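PDB 3LEW: SusD-like carbohydrate binding protein from Bacteroides vulgatus, which probably binds carbohydrates at the bacterial outer membrane and takes part in nutrient uptake, as a member of the SusD family. Local coordinates for residues Ser63-Arg68 and Phe271-Thr276; Lys228-Asp233 and Ala347-Ile352; Asn251-Trp256 and Thr374-Lys379; Gly280-Ser285 and Glu335-Asp340. All blocks are in the same frame, centred on the assembly; numbering follows the deposited sequence. Where two conformers were deposited one is given.

Interaction 1 (Ser63-Arg68 and Phe271-Thr276); sequences SKYGFR and FHYLDT
F67 points the edge of its ring at one face of the Y273 ring. The two form a T-shaped pair, with centroids 5.2 Å apart and planes at 78°. F67 CE1 is 3.8 Å from Y273 CD2, off the ring centre toward the rim. The Y65 carbonyl comes in at the edge of the same ring, near its plane, with Y65 O 3.4 Å from Y273 CE1. G66 CA sits 3.9 Å from Y273 CE1; a CB on this residue would clash with that atom. Y65 CG lies anti to the backbone N (chi1 -179°), which lays the CD2/CE2 edge of its ring beside Y273 OH, at 3.5 Å from Y65 CE2. That hydroxyl is hydrogen-bonded to Y40 O. An alanine in place of Y273 is likely to open a gap beside F67 and leave Y40 O without this partner. F67 is the N-cap residue of helix 68-71. The contact is a T-shaped aromatic pair that joins the loop after strand 59-61 to the short helix 271-274.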
loop_
_atom_site.group_PDB
_atom_site.type_symbol
_atom_site.label_atom_id
_atom_site.label_comp_id
_atom_site.label_asym_id
_atom_site.label_seq_id
_atom_site.Cartn_x
_atom_site.Cartn_y
_atom_site.Cartn_z
ATOM N N SER A 63 9.970 -18.437 7.419
ATOM C CA SER A 63 11.363 -18.280 7.791
ATOM C C SER A 63 12.273 -17.918 6.621
ATOM O O SER A 63 13.499 -17.871 6.787
ATOM C CB SER A 63 11.870 -19.635 8.321
ATOM O OG SER A 63 12.028 -20.597 7.278
ATOM N N LYS A 64 11.706 -17.791 5.427
ATOM C CA LYS A 64 12.537 -17.579 4.268
ATOM C C LYS A 64 13.060 -16.144 4.230
ATOM O O LYS A 64 12.667 -15.251 4.990
ATOM C CB LYS A 64 11.797 -17.909 2.992
ATOM C CG LYS A 64 11.316 -19.324 2.876
ATOM C CD LYS A 64 12.451 -20.289 2.670
ATOM C CE LYS A 64 11.900 -21.679 2.599
ATOM N NZ LYS A 64 12.947 -22.706 2.505
ATOM N N TYR A 65 14.011 -15.953 3.315
ATOM C CA TYR A 65 14.536 -14.630 3.002
ATOM C C TYR A 65 13.430 -13.617 2.748
ATOM O O TYR A 65 12.391 -13.918 2.136
ATOM C CB TYR A 65 15.401 -14.744 1.760
ATOM C CG TYR A 65 16.048 -13.474 1.297
ATOM C CD1 TYR A 65 17.203 -13.025 1.899
ATOM C CD2 TYR A 65 15.546 -12.767 0.225
ATOM C CE1 TYR A 65 17.848 -11.853 1.446
ATOM C CE2 TYR A 65 16.188 -11.617 -0.219
ATOM C CZ TYR A 65 17.333 -11.192 0.375
ATOM O OH TYR A 65 17.966 -10.036 -0.080
ATOM N N GLY A 66 13.696 -12.390 3.219
ATOM C CA GLY A 66 12.811 -11.274 2.940
ATOM C C GLY A 66 12.234 -10.538 4.120
ATOM O O GLY A 66 12.883 -9.580 4.637
ATOM N N PHE A 67 11.002 -10.892 4.508
ATOM C CA PHE A 67 10.208 -10.048 5.403
ATOM C C PHE A 67 9.904 -10.597 6.778
ATOM O O PHE A 67 9.049 -10.037 7.491
ATOM C CB PHE A 67 8.922 -9.673 4.677
ATOM C CG PHE A 67 9.163 -8.690 3.553
ATOM C CD1 PHE A 67 9.485 -9.137 2.259
ATOM C CD2 PHE A 67 9.043 -7.334 3.784
ATOM C CE1 PHE A 67 9.716 -8.202 1.207
ATOM C CE2 PHE A 67 9.235 -6.439 2.739
ATOM C CZ PHE A 67 9.569 -6.878 1.461
ATOM N N ARG A 68 10.647 -11.616 7.197
ATOM C CA ARG A 68 10.395 -12.203 8.541
ATOM C C ARG A 68 10.585 -11.144 9.652
ATOM O O ARG A 68 9.776 -11.084 10.550
ATOM C CB ARG A 68 11.263 -13.426 8.832
ATOM C CG ARG A 68 10.967 -14.053 10.259
ATOM C CD ARG A 68 12.083 -15.008 10.748
ATOM N NE ARG A 68 13.382 -14.306 10.791
ATOM C CZ ARG A 68 13.936 -13.746 11.866
ATOM N NH1 ARG A 68 13.339 -13.808 13.057
ATOM N NH2 ARG A 68 15.115 -13.140 11.761
ATOM N N PHE A 271 6.658 -10.933 -6.190
ATOM C CA PHE A 271 5.817 -12.143 -6.260
ATOM C C PHE A 271 6.493 -13.379 -5.658
ATOM O O PHE A 271 5.807 -14.338 -5.276
ATOM C CB PHE A 271 5.327 -12.386 -7.709
ATOM C CG PHE A 271 4.077 -11.577 -8.078
ATOM C CD1 PHE A 271 4.178 -10.250 -8.479
ATOM C CD2 PHE A 271 2.829 -12.126 -7.978
ATOM C CE1 PHE A 271 3.049 -9.509 -8.792
ATOM C CE2 PHE A 271 1.685 -11.391 -8.305
ATOM C CZ PHE A 271 1.802 -10.068 -8.708
ATOM N N HIS A 272 7.817 -13.398 -5.527
ATOM C CA HIS A 272 8.443 -14.468 -4.781
ATOM C C HIS A 272 8.056 -14.516 -3.294
ATOM O O HIS A 272 8.176 -15.565 -2.650
ATOM C CB HIS A 272 9.959 -14.468 -4.944
ATOM C CG HIS A 272 10.426 -14.852 -6.303
ATOM N ND1 HIS A 272 10.172 -16.094 -6.861
ATOM C CD2 HIS A 272 11.170 -14.173 -7.208
ATOM C CE1 HIS A 272 10.760 -16.158 -8.044
ATOM N NE2 HIS A 272 11.350 -14.999 -8.288
ATOM N N TYR A 273 7.587 -13.389 -2.771
ATOM C CA TYR A 273 7.064 -13.239 -1.395
ATOM C C TYR A 273 5.545 -13.477 -1.370
ATOM O O TYR A 273 5.014 -14.219 -0.502
ATOM C CB TYR A 273 7.435 -11.842 -0.819
ATOM C CG TYR A 273 8.920 -11.537 -0.983
ATOM C CD1 TYR A 273 9.866 -12.307 -0.336
ATOM C CD2 TYR A 273 9.369 -10.476 -1.790
ATOM C CE1 TYR A 273 11.216 -12.099 -0.493
ATOM C CE2 TYR A 273 10.721 -10.248 -1.965
ATOM C CZ TYR A 273 11.650 -11.059 -1.336
ATOM O OH TYR A 273 13.006 -10.862 -1.489
ATOM N N LEU A 274 4.850 -12.846 -2.303
ATOM C CA LEU A 274 3.365 -12.839 -2.317
ATOM C C LEU A 274 2.718 -14.112 -2.858
ATOM O O LEU A 274 1.595 -14.432 -2.475
ATOM C CB LEU A 274 2.823 -11.677 -3.124
ATOM C CG LEU A 274 3.146 -10.265 -2.666
ATOM C CD1 LEU A 274 2.596 -9.281 -3.652
ATOM C CD2 LEU A 274 2.550 -10.060 -1.255
ATOM N N ASP A 275 3.402 -14.806 -3.756
ATOM C CA ASP A 275 2.857 -16.021 -4.366
ATOM C C ASP A 275 3.273 -17.180 -3.487
ATOM O O ASP A 275 4.459 -17.523 -3.405
ATOM C CB ASP A 275 3.384 -16.176 -5.802
ATOM C CG ASP A 275 2.804 -17.356 -6.518
ATOM O OD1 ASP A 275 2.401 -18.338 -5.859
ATOM O OD2 ASP A 275 2.819 -17.351 -7.776
ATOM N N THR A 276 2.286 -17.760 -2.808
ATOM C CA THR A 276 2.499 -18.856 -1.868
ATOM C C THR A 276 1.978 -20.172 -2.434
ATOM O O THR A 276 1.883 -21.177 -1.713
ATOM C CB THR A 276 1.825 -18.572 -0.525
ATOM O OG1 THR A 276 0.410 -18.327 -0.717
ATOM C CG2 THR A 276 2.479 -17.331 0.141
#

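Interaction 2 (Lys228-Asp233 and Ala347-Ile352); sequences KLLAKD and AEIYLI
The helical segments 228-232 and 347-352 run roughly antiparallel, at 138° between their N-to-C directions. Their axes approach to 10.3 Å. The backbones are nearest at L230 and I349, whose CA atoms are 7.4 Å apart. L229 O accepts from both K232 N and D233 N. No hydrogen bond joins the two segments, and the contact is apolar. I349 points between two leucines. Its CG1 and CD1 face L229 CD1, with CG1 at 3.9 Å from that atom. Its CG2 lies between L229 CD2 and L230 CG, at 3.9 Å from L230 CG. L229 lies crosswise to I349, and L230 runs antiparallel alongside it. Such helix-on-helix packing fits the largely helical, TPR-related fold of SusD-family proteins. L230 CG stands anti to the carbonyl carbon (chi1 -66°), and the chain carries CD2 over a face of the Y350 ring. This is a CH-pi contact, with L230 CD2 4.1 Å from the Y350 ring centroid and 26° off the ring normal. The far end of Y350 is held as well, since its OH is hydrogen-bonded to N234 O. A bound pentaethylene glycol, probably from the crystallisation liquor, lies about 3 Å from the Y350 side chain at the nearest atoms.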
loop_
_atom_site.group_PDB
_atom_site.type_symbol
_atom_site.label_atom_id
_atom_site.label_comp_id
_atom_site.label_asym_id
_atom_site.label_seq_id
_atom_site.Cartn_x
_atom_site.Cartn_y
_atom_site.Cartn_z
ATOM N N LYS A 228 -17.005 11.759 -7.118
ATOM C CA LYS A 228 -16.678 12.137 -8.529
ATOM C C LYS A 228 -16.095 10.963 -9.276
ATOM O O LYS A 228 -16.454 10.718 -10.422
ATOM C CB LYS A 228 -15.672 13.297 -8.564
ATOM C CG LYS A 228 -16.267 14.676 -8.245
ATOM C CD LYS A 228 -15.202 15.827 -8.143
ATOM C CE LYS A 228 -15.836 17.239 -8.046
ATOM N NZ LYS A 228 -16.176 17.775 -9.387
ATOM N N LEU A 229 -15.165 10.248 -8.626
ATOM C CA LEU A 229 -14.510 9.066 -9.208
ATOM C C LEU A 229 -15.550 7.990 -9.507
ATOM O O LEU A 229 -15.675 7.531 -10.665
ATOM C CB LEU A 229 -13.379 8.558 -8.324
ATOM C CG LEU A 229 -12.437 7.568 -9.028
ATOM C CD1 LEU A 229 -11.092 7.443 -8.337
ATOM C CD2 LEU A 229 -13.072 6.176 -9.218
ATOM N N LEU A 230 -16.394 7.676 -8.534
ATOM C CA LEU A 230 -17.370 6.606 -8.756
ATOM C C LEU A 230 -18.421 6.959 -9.805
ATOM O O LEU A 230 -18.959 6.043 -10.464
ATOM C CB LEU A 230 -18.038 6.214 -7.445
ATOM C CG LEU A 230 -17.156 5.558 -6.392
ATOM C CD1 LEU A 230 -17.873 5.441 -5.022
ATOM C CD2 LEU A 230 -16.646 4.183 -6.880
ATOM N N ALA A 231 -18.692 8.259 -9.981
ATOM C CA ALA A 231 -19.622 8.731 -11.045
ATOM C C ALA A 231 -19.040 8.470 -12.432
ATOM O O ALA A 231 -19.781 8.352 -13.389
ATOM C CB ALA A 231 -19.970 10.205 -10.874
ATOM N N LYS A 232 -17.718 8.394 -12.526
ATOM C CA LYS A 232 -16.999 8.110 -13.781
ATOM C C LYS A 232 -16.643 6.630 -13.949
ATOM O O LYS A 232 -16.468 6.177 -15.069
ATOM C CB LYS A 232 -15.661 8.867 -13.797
ATOM C CG LYS A 232 -15.751 10.360 -13.988
ATOM C CD LYS A 232 -14.371 10.991 -13.637
ATOM C CE LYS A 232 -14.036 12.169 -14.522
ATOM N NZ LYS A 232 -14.208 13.486 -13.830
ATOM N N ASP A 233 -16.430 5.907 -12.840
ATOM C CA ASP A 233 -15.918 4.551 -12.881
ATOM C C ASP A 233 -16.292 3.799 -11.606
ATOM O O ASP A 233 -15.710 4.050 -10.561
ATOM C CB ASP A 233 -14.396 4.562 -13.051
ATOM C CG ASP A 233 -13.793 3.155 -13.191
ATOM O OD1 ASP A 233 -14.566 2.153 -13.347
ATOM O OD2 ASP A 233 -12.523 3.053 -13.143
ATOM N N ALA A 347 -12.407 -0.929 -5.884
ATOM C CA ALA A 347 -12.919 -1.368 -4.606
ATOM C C ALA A 347 -12.452 -0.487 -3.444
ATOM O O ALA A 347 -13.209 -0.287 -2.493
ATOM C CB ALA A 347 -12.534 -2.861 -4.315
ATOM N N GLU A 348 -11.195 -0.047 -3.452
ATOM C CA GLU A 348 -10.710 0.864 -2.427
ATOM C C GLU A 348 -11.501 2.167 -2.407
ATOM O O GLU A 348 -11.708 2.749 -1.335
ATOM C CB GLU A 348 -9.213 1.149 -2.639
ATOM C CG GLU A 348 -8.620 2.080 -1.567
ATOM C CD GLU A 348 -7.268 2.678 -1.923
ATOM O OE1 GLU A 348 -6.642 2.288 -2.915
ATOM O OE2 GLU A 348 -6.843 3.607 -1.184
ATOM N N ILE A 349 -11.898 2.654 -3.593
ATOM C CA ILE A 349 -12.664 3.909 -3.692
ATOM C C ILE A 349 -14.043 3.731 -3.089
ATOM O O ILE A 349 -14.507 4.613 -2.379
ATOM C CB ILE A 349 -12.744 4.437 -5.143
ATOM C CG1 ILE A 349 -11.344 4.491 -5.796
ATOM C CG2 ILE A 349 -13.440 5.795 -5.185
ATOM C CD1 ILE A 349 -10.284 5.316 -4.960
ATOM N N TYR A 350 -14.679 2.575 -3.303
ATOM C CA TYR A 350 -15.955 2.296 -2.620
ATOM C C TYR A 350 -15.764 2.339 -1.098
ATOM O O TYR A 350 -16.567 2.898 -0.367
ATOM C CB TYR A 350 -16.490 0.907 -2.961
ATOM C CG TYR A 350 -17.311 0.778 -4.220
ATOM C CD1 TYR A 350 -16.709 0.634 -5.465
ATOM C CD2 TYR A 350 -18.682 0.750 -4.156
ATOM C CE1 TYR A 350 -17.448 0.471 -6.619
ATOM C CE2 TYR A 350 -19.448 0.601 -5.325
ATOM C CZ TYR A 350 -18.817 0.428 -6.553
ATOM O OH TYR A 350 -19.611 0.250 -7.700
ATOM N N LEU A 351 -14.671 1.750 -0.630
ATOM C CA LEU A 351 -14.401 1.705 0.818
ATOM C C LEU A 351 -14.049 3.085 1.402
ATOM O O LEU A 351 -14.495 3.405 2.491
ATOM C CB LEU A 351 -13.270 0.715 1.086
ATOM C CG LEU A 351 -13.708 -0.766 0.960
ATOM C CD1 LEU A 351 -12.447 -1.630 0.783
ATOM C CD2 LEU A 351 -14.477 -1.212 2.226
ATOM N N ILE A 352 -13.278 3.900 0.671
ATOM C CA ILE A 352 -12.986 5.280 1.077
ATOM C C ILE A 352 -14.289 6.120 1.153
ATOM O O ILE A 352 -14.500 6.850 2.107
ATOM C CB ILE A 352 -11.996 5.994 0.114
ATOM C CG1 ILE A 352 -10.572 5.374 0.181
ATOM C CG2 ILE A 352 -11.905 7.532 0.394
ATOM C CD1 ILE A 352 -9.674 5.731 -0.948
#

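Interaction 3 (Asn251-Trp256 and Thr374-Lys379); sequences NKEWIW and TARGAK
E253 OE1 meets the edge of the R376 guanidinium in a buried salt bridge. R376 NH2 donates to E253 OE1 at 2.9 Å, with a nearly straight N-H...O angle of 167°. The oxygen uses its syn lone pair and lies in the guanidinium plane. The carboxylate and guanidinium planes are only 7° apart. The bridge still rests on one bond, because E253 OE2 is 3.7 Å from R376 NH2. Each charge has further partners. E253 OE1 also takes M237 N, and OE2 takes R345 NH1 and A347 N. R376 NH2 also pairs with E401 OE2, and its NH1 bonds to Y301 OH. The bridge thus belongs to a buried charge network linking the start of strand 254-258 to helices 346-359 and 365-376. Behind E253, the backbone makes a type I turn from N251 to W254. N251 OD1 accepts from E253 N at 2.8 Å, an Asx turn that steadies the glutamate's backbone. Behind R376, helix 365-376 ends in a Schellman motif, with G377 at positive phi.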
loop_
_atom_site.group_PDB
_atom_site.type_symbol
_atom_site.label_atom_id
_atom_site.label_comp_id
_atom_site.label_asym_id
_atom_site.label_seq_id
_atom_site.Cartn_x
_atom_site.Cartn_y
_atom_site.Cartn_z
ATOM N N ASN A 251 -6.639 -5.550 -15.968
ATOM C CA ASN A 251 -7.888 -5.694 -15.214
ATOM C C ASN A 251 -8.631 -4.354 -15.125
ATOM O O ASN A 251 -8.040 -3.316 -14.744
ATOM C CB ASN A 251 -7.495 -6.276 -13.855
ATOM C CG ASN A 251 -8.647 -6.551 -12.957
ATOM O OD1 ASN A 251 -9.461 -5.675 -12.693
ATOM N ND2 ASN A 251 -8.736 -7.801 -12.475
ATOM N N LYS A 252 -9.934 -4.350 -15.455
ATOM C CA LYS A 252 -10.710 -3.093 -15.486
ATOM C C LYS A 252 -10.945 -2.450 -14.116
ATOM O O LYS A 252 -11.353 -1.292 -14.042
ATOM C CB LYS A 252 -12.050 -3.274 -16.198
ATOM C CG LYS A 252 -11.913 -3.376 -17.733
ATOM C CD LYS A 252 -13.250 -3.794 -18.425
ATOM C CE LYS A 252 -13.611 -5.245 -18.126
ATOM N NZ LYS A 252 -14.979 -5.593 -18.632
ATOM N N GLU A 253 -10.730 -3.190 -13.043
ATOM C CA GLU A 253 -10.881 -2.596 -11.722
ATOM C C GLU A 253 -9.607 -1.896 -11.257
ATOM O O GLU A 253 -9.608 -1.140 -10.277
ATOM C CB GLU A 253 -11.319 -3.675 -10.712
ATOM C CG GLU A 253 -12.125 -3.060 -9.582
ATOM C CD GLU A 253 -12.254 -3.920 -8.350
ATOM O OE1 GLU A 253 -12.895 -5.010 -8.415
ATOM O OE2 GLU A 253 -11.717 -3.515 -7.295
ATOM N N TRP A 254 -8.480 -2.190 -11.891
ATOM C CA TRP A 254 -7.228 -1.518 -11.538
ATOM C C TRP A 254 -7.247 -0.119 -12.127
ATOM O O TRP A 254 -7.236 0.057 -13.337
ATOM C CB TRP A 254 -5.998 -2.255 -12.039
ATOM C CG TRP A 254 -5.696 -3.580 -11.449
ATOM C CD1 TRP A 254 -6.592 -4.530 -10.981
ATOM C CD2 TRP A 254 -4.393 -4.174 -11.338
ATOM N NE1 TRP A 254 -5.909 -5.667 -10.576
ATOM C CE2 TRP A 254 -4.568 -5.482 -10.798
ATOM C CE3 TRP A 254 -3.099 -3.733 -11.654
ATOM C CZ2 TRP A 254 -3.501 -6.339 -10.587
ATOM C CZ3 TRP A 254 -2.028 -4.603 -11.473
ATOM C CH2 TRP A 254 -2.245 -5.898 -10.919
ATOM N N ILE A 255 -7.228 0.868 -11.248
ATOM C CA ILE A 255 -7.102 2.269 -11.627
ATOM C C ILE A 255 -5.649 2.626 -11.905
ATOM O O ILE A 255 -5.363 3.370 -12.835
ATOM C CB ILE A 255 -7.642 3.156 -10.500
ATOM C CG1 ILE A 255 -9.150 2.891 -10.328
ATOM C CG2 ILE A 255 -7.400 4.624 -10.806
ATOM C CD1 ILE A 255 -9.749 3.578 -9.094
ATOM N N TRP A 256 -4.737 2.029 -11.142
ATOM C CA TRP A 256 -3.345 2.392 -11.197
ATOM C C TRP A 256 -2.510 1.184 -10.885
ATOM O O TRP A 256 -2.772 0.471 -9.897
ATOM C CB TRP A 256 -3.074 3.486 -10.148
ATOM C CG TRP A 256 -1.878 4.365 -10.347
ATOM C CD1 TRP A 256 -1.287 4.731 -11.531
ATOM C CD2 TRP A 256 -1.241 5.157 -9.338
ATOM N NE1 TRP A 256 -0.298 5.657 -11.312
ATOM C CE2 TRP A 256 -0.221 5.905 -9.972
ATOM C CE3 TRP A 256 -1.388 5.262 -7.951
ATOM C CZ2 TRP A 256 0.633 6.765 -9.260
ATOM C CZ3 TRP A 256 -0.535 6.091 -7.273
ATOM C CH2 TRP A 256 0.461 6.823 -7.924
ATOM N N THR A 374 -21.847 -7.328 -1.761
ATOM C CA THR A 374 -22.619 -8.013 -2.772
ATOM C C THR A 374 -21.746 -8.545 -3.924
ATOM O O THR A 374 -21.911 -9.711 -4.378
ATOM C CB THR A 374 -23.740 -7.110 -3.329
ATOM O OG1 THR A 374 -24.646 -6.801 -2.256
ATOM C CG2 THR A 374 -24.525 -7.842 -4.465
ATOM N N ALA A 375 -20.847 -7.708 -4.417
ATOM C CA ALA A 375 -20.009 -8.065 -5.545
ATOM C C ALA A 375 -19.157 -9.299 -5.203
ATOM O O ALA A 375 -18.899 -10.163 -6.084
ATOM C CB ALA A 375 -19.126 -6.891 -5.997
ATOM N N ARG A 376 -18.766 -9.436 -3.936
ATOM C CA ARG A 376 -17.907 -10.558 -3.555
ATOM C C ARG A 376 -18.676 -11.775 -3.008
ATOM O O ARG A 376 -18.079 -12.811 -2.743
ATOM C CB ARG A 376 -16.884 -10.101 -2.529
ATOM C CG ARG A 376 -16.038 -8.897 -2.961
ATOM C CD ARG A 376 -15.218 -9.134 -4.215
ATOM N NE ARG A 376 -14.426 -7.959 -4.555
ATOM C CZ ARG A 376 -14.316 -7.436 -5.771
ATOM N NH1 ARG A 376 -14.921 -7.978 -6.837
ATOM N NH2 ARG A 376 -13.585 -6.338 -5.922
ATOM N N GLY A 377 -19.982 -11.660 -2.820
ATOM C CA GLY A 377 -20.753 -12.765 -2.235
ATOM C C GLY A 377 -20.835 -12.762 -0.713
ATOM O O GLY A 377 -21.293 -13.721 -0.118
ATOM N N ALA A 378 -20.385 -11.677 -0.095
ATOM C CA ALA A 378 -20.435 -11.490 1.341
ATOM C C ALA A 378 -21.854 -11.102 1.794
ATOM O O ALA A 378 -22.632 -10.528 1.031
ATOM C CB ALA A 378 -19.453 -10.406 1.750
ATOM N N LYS A 379 -22.167 -11.406 3.050
ATOM C CA LYS A 379 -23.461 -11.055 3.591
ATOM C C LYS A 379 -23.525 -9.535 3.730
ATOM O O LYS A 379 -22.575 -8.912 4.233
ATOM C CB LYS A 379 -23.698 -11.769 4.919
ATOM C CG LYS A 379 -24.304 -13.147 4.746
#

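Interaction 4 (Gly280-Ser285 and Glu335-Asp340); sequences GSYYYS and ENQLGD
Q337 has CG anti to the carbonyl carbon (chi1 -60°), and the extended chain beyond it carries the amide to Y282 OH. Y282 CG is likewise anti to its carbonyl carbon, which places the ring with its OH beside Q337 NE2. Q337 sits in a G1 beta bulge, where it and L338 both face D333. The left-handed backbone of Q337 fits that motif. The contact joins two surface loops by a single hydrogen bond. Q337 NE2 donates to Y282 OH at 3.0 Å, with an N-H...O angle of 149°. The hydroxyl is tilted from the amide plane, and ring and amide planes are 79° apart. The other end of the amide is held too: Q337 OE1 is hydrogen-bonded to H272 NE2. With both ends engaged, the amide's rotation is fixed. H272 also stacks on Y282 and takes Y282 N at its ND1. Were Q337 a leucine, H272 NE2 and Y282 OH would probably both lose a partner. At the base of the tyrosine, Y282 CB lies 3.6 Å above the plane of the Y283 ring, over its centre.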
loop_
_atom_site.group_PDB
_atom_site.type_symbol
_atom_site.label_atom_id
_atom_site.label_comp_id
_atom_site.label_asym_id
_atom_site.label_seq_id
_atom_site.Cartn_x
_atom_site.Cartn_y
_atom_site.Cartn_z
ATOM N N GLY A 280 7.717 -22.947 -8.073
ATOM C CA GLY A 280 8.717 -22.030 -8.633
ATOM C C GLY A 280 8.845 -20.704 -7.901
ATOM O O GLY A 280 9.849 -20.017 -8.081
ATOM N N SER A 281 7.844 -20.301 -7.106
ATOM C CA SER A 281 8.017 -19.135 -6.237
ATOM C C SER A 281 9.135 -19.406 -5.232
ATOM O O SER A 281 9.248 -20.487 -4.715
ATOM C CB SER A 281 6.716 -18.828 -5.485
ATOM O OG SER A 281 6.920 -17.819 -4.519
ATOM N N TYR A 282 10.015 -18.447 -5.019
ATOM C CA TYR A 282 11.250 -18.745 -4.338
ATOM C C TYR A 282 11.046 -18.804 -2.829
ATOM O O TYR A 282 11.765 -19.534 -2.172
ATOM C CB TYR A 282 12.297 -17.623 -4.583
ATOM C CG TYR A 282 13.001 -17.636 -5.933
ATOM C CD1 TYR A 282 12.842 -18.666 -6.862
ATOM C CD2 TYR A 282 13.855 -16.609 -6.254
ATOM C CE1 TYR A 282 13.518 -18.637 -8.081
ATOM C CE2 TYR A 282 14.500 -16.548 -7.472
ATOM C CZ TYR A 282 14.349 -17.553 -8.372
ATOM O OH TYR A 282 15.054 -17.489 -9.543
ATOM N N TYR A 283 10.142 -17.984 -2.279
ATOM C CA TYR A 283 10.060 -17.795 -0.821
ATOM C C TYR A 283 8.670 -18.054 -0.217
ATOM O O TYR A 283 8.564 -18.441 0.963
ATOM C CB TYR A 283 10.541 -16.380 -0.417
ATOM C CG TYR A 283 11.851 -15.997 -1.049
ATOM C CD1 TYR A 283 13.005 -16.736 -0.786
ATOM C CD2 TYR A 283 11.936 -14.938 -1.954
ATOM C CE1 TYR A 283 14.199 -16.430 -1.386
ATOM C CE2 TYR A 283 13.114 -14.612 -2.546
ATOM C CZ TYR A 283 14.251 -15.357 -2.277
ATOM O OH TYR A 283 15.443 -15.048 -2.912
ATOM N N TYR A 284 7.628 -17.911 -1.032
ATOM C CA TYR A 284 6.246 -18.252 -0.641
ATOM C C TYR A 284 5.967 -17.861 0.819
ATOM O O TYR A 284 5.475 -18.670 1.608
ATOM C CB TYR A 284 5.959 -19.752 -0.883
ATOM C CG TYR A 284 7.102 -20.672 -0.630
ATOM C CD1 TYR A 284 8.041 -20.929 -1.614
ATOM C CD2 TYR A 284 7.257 -21.310 0.611
ATOM C CE1 TYR A 284 9.133 -21.770 -1.385
ATOM C CE2 TYR A 284 8.342 -22.144 0.846
ATOM C CZ TYR A 284 9.260 -22.380 -0.146
ATOM O OH TYR A 284 10.319 -23.272 0.067
ATOM N N SER A 285 6.271 -16.620 1.168
ATOM C CA SER A 285 6.445 -16.263 2.592
ATOM C C SER A 285 5.280 -15.501 3.221
ATOM O O SER A 285 5.120 -15.552 4.446
ATOM C CB SER A 285 7.721 -15.455 2.769
ATOM O OG SER A 285 7.715 -14.303 1.918
ATOM N N GLU A 335 7.978 -18.897 -15.513
ATOM C CA GLU A 335 9.291 -19.179 -16.103
ATOM C C GLU A 335 10.138 -17.901 -16.240
ATOM O O GLU A 335 11.349 -17.950 -16.079
ATOM C CB GLU A 335 9.102 -19.746 -17.498
ATOM C CG GLU A 335 8.478 -21.118 -17.488
ATOM C CD GLU A 335 8.022 -21.509 -18.872
ATOM O OE1 GLU A 335 7.009 -20.931 -19.328
ATOM O OE2 GLU A 335 8.681 -22.375 -19.495
ATOM N N ASN A 336 9.496 -16.802 -16.617
ATOM C CA ASN A 336 10.182 -15.517 -16.831
ATOM C C ASN A 336 9.991 -14.560 -15.679
ATOM O O ASN A 336 10.504 -13.428 -15.707
ATOM C CB ASN A 336 9.735 -14.914 -18.154
ATOM C CG ASN A 336 10.041 -15.826 -19.305
ATOM O OD1 ASN A 336 11.170 -16.240 -19.446
ATOM N ND2 ASN A 336 9.045 -16.191 -20.092
ATOM N N GLN A 337 9.310 -15.037 -14.639
ATOM C CA GLN A 337 9.136 -14.317 -13.365
ATOM C C GLN A 337 8.537 -12.918 -13.537
ATOM O O GLN A 337 9.146 -11.915 -13.185
ATOM C CB GLN A 337 10.454 -14.298 -12.575
ATOM C CG GLN A 337 10.970 -15.688 -12.226
ATOM C CD GLN A 337 12.306 -15.686 -11.498
ATOM O OE1 GLN A 337 12.685 -14.706 -10.803
ATOM N NE2 GLN A 337 13.024 -16.777 -11.647
ATOM N N LEU A 338 7.338 -12.861 -14.116
ATOM C CA LEU A 338 6.646 -11.601 -14.324
ATOM C C LEU A 338 5.320 -11.593 -13.584
ATOM O O LEU A 338 4.582 -12.563 -13.585
ATOM C CB LEU A 338 6.349 -11.357 -15.815
ATOM C CG LEU A 338 7.537 -11.302 -16.778
ATOM C CD1 LEU A 338 7.004 -11.024 -18.211
ATOM C CD2 LEU A 338 8.517 -10.220 -16.339
ATOM N N GLY A 339 5.025 -10.454 -12.984
ATOM C CA GLY A 339 3.699 -10.176 -12.412
ATOM C C GLY A 339 3.568 -8.709 -12.159
ATOM O O GLY A 339 4.481 -8.101 -11.607
ATOM N N ASP A 340 2.423 -8.117 -12.534
ATOM C CA ASP A 340 2.242 -6.674 -12.423
ATOM C C ASP A 340 1.884 -6.292 -10.981
ATOM O O ASP A 340 1.335 -7.089 -10.225
ATOM C CB ASP A 340 1.159 -6.141 -13.381
ATOM C CG ASP A 340 1.487 -6.362 -14.874
ATOM O OD1 ASP A 340 2.611 -6.836 -15.229
ATOM O OD2 ASP A 340 0.592 -6.041 -15.724
#

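From the N terminus, interaction 1 opens first, at 63-68, and closes a loop of about two hundred residues at 271-276. Interactions 2 and 3 open inside that loop, at 228-233 and 251-256. They close beyond it, at 347-352 and 374-379, so all three cross one another. Interaction 4 opens at 280-285, just after interaction 1 has closed, and is nested inside both interactions 2 and 3. Interactions 2 and 3 touch and tie helices 219-232, 346-359 and 365-376 to strand 254-258. Interactions 1 and 4 touch around H272 and D275 and join loops to helix 271-274. Interactions 1 and 2 lie on opposite sides of the chain's centre.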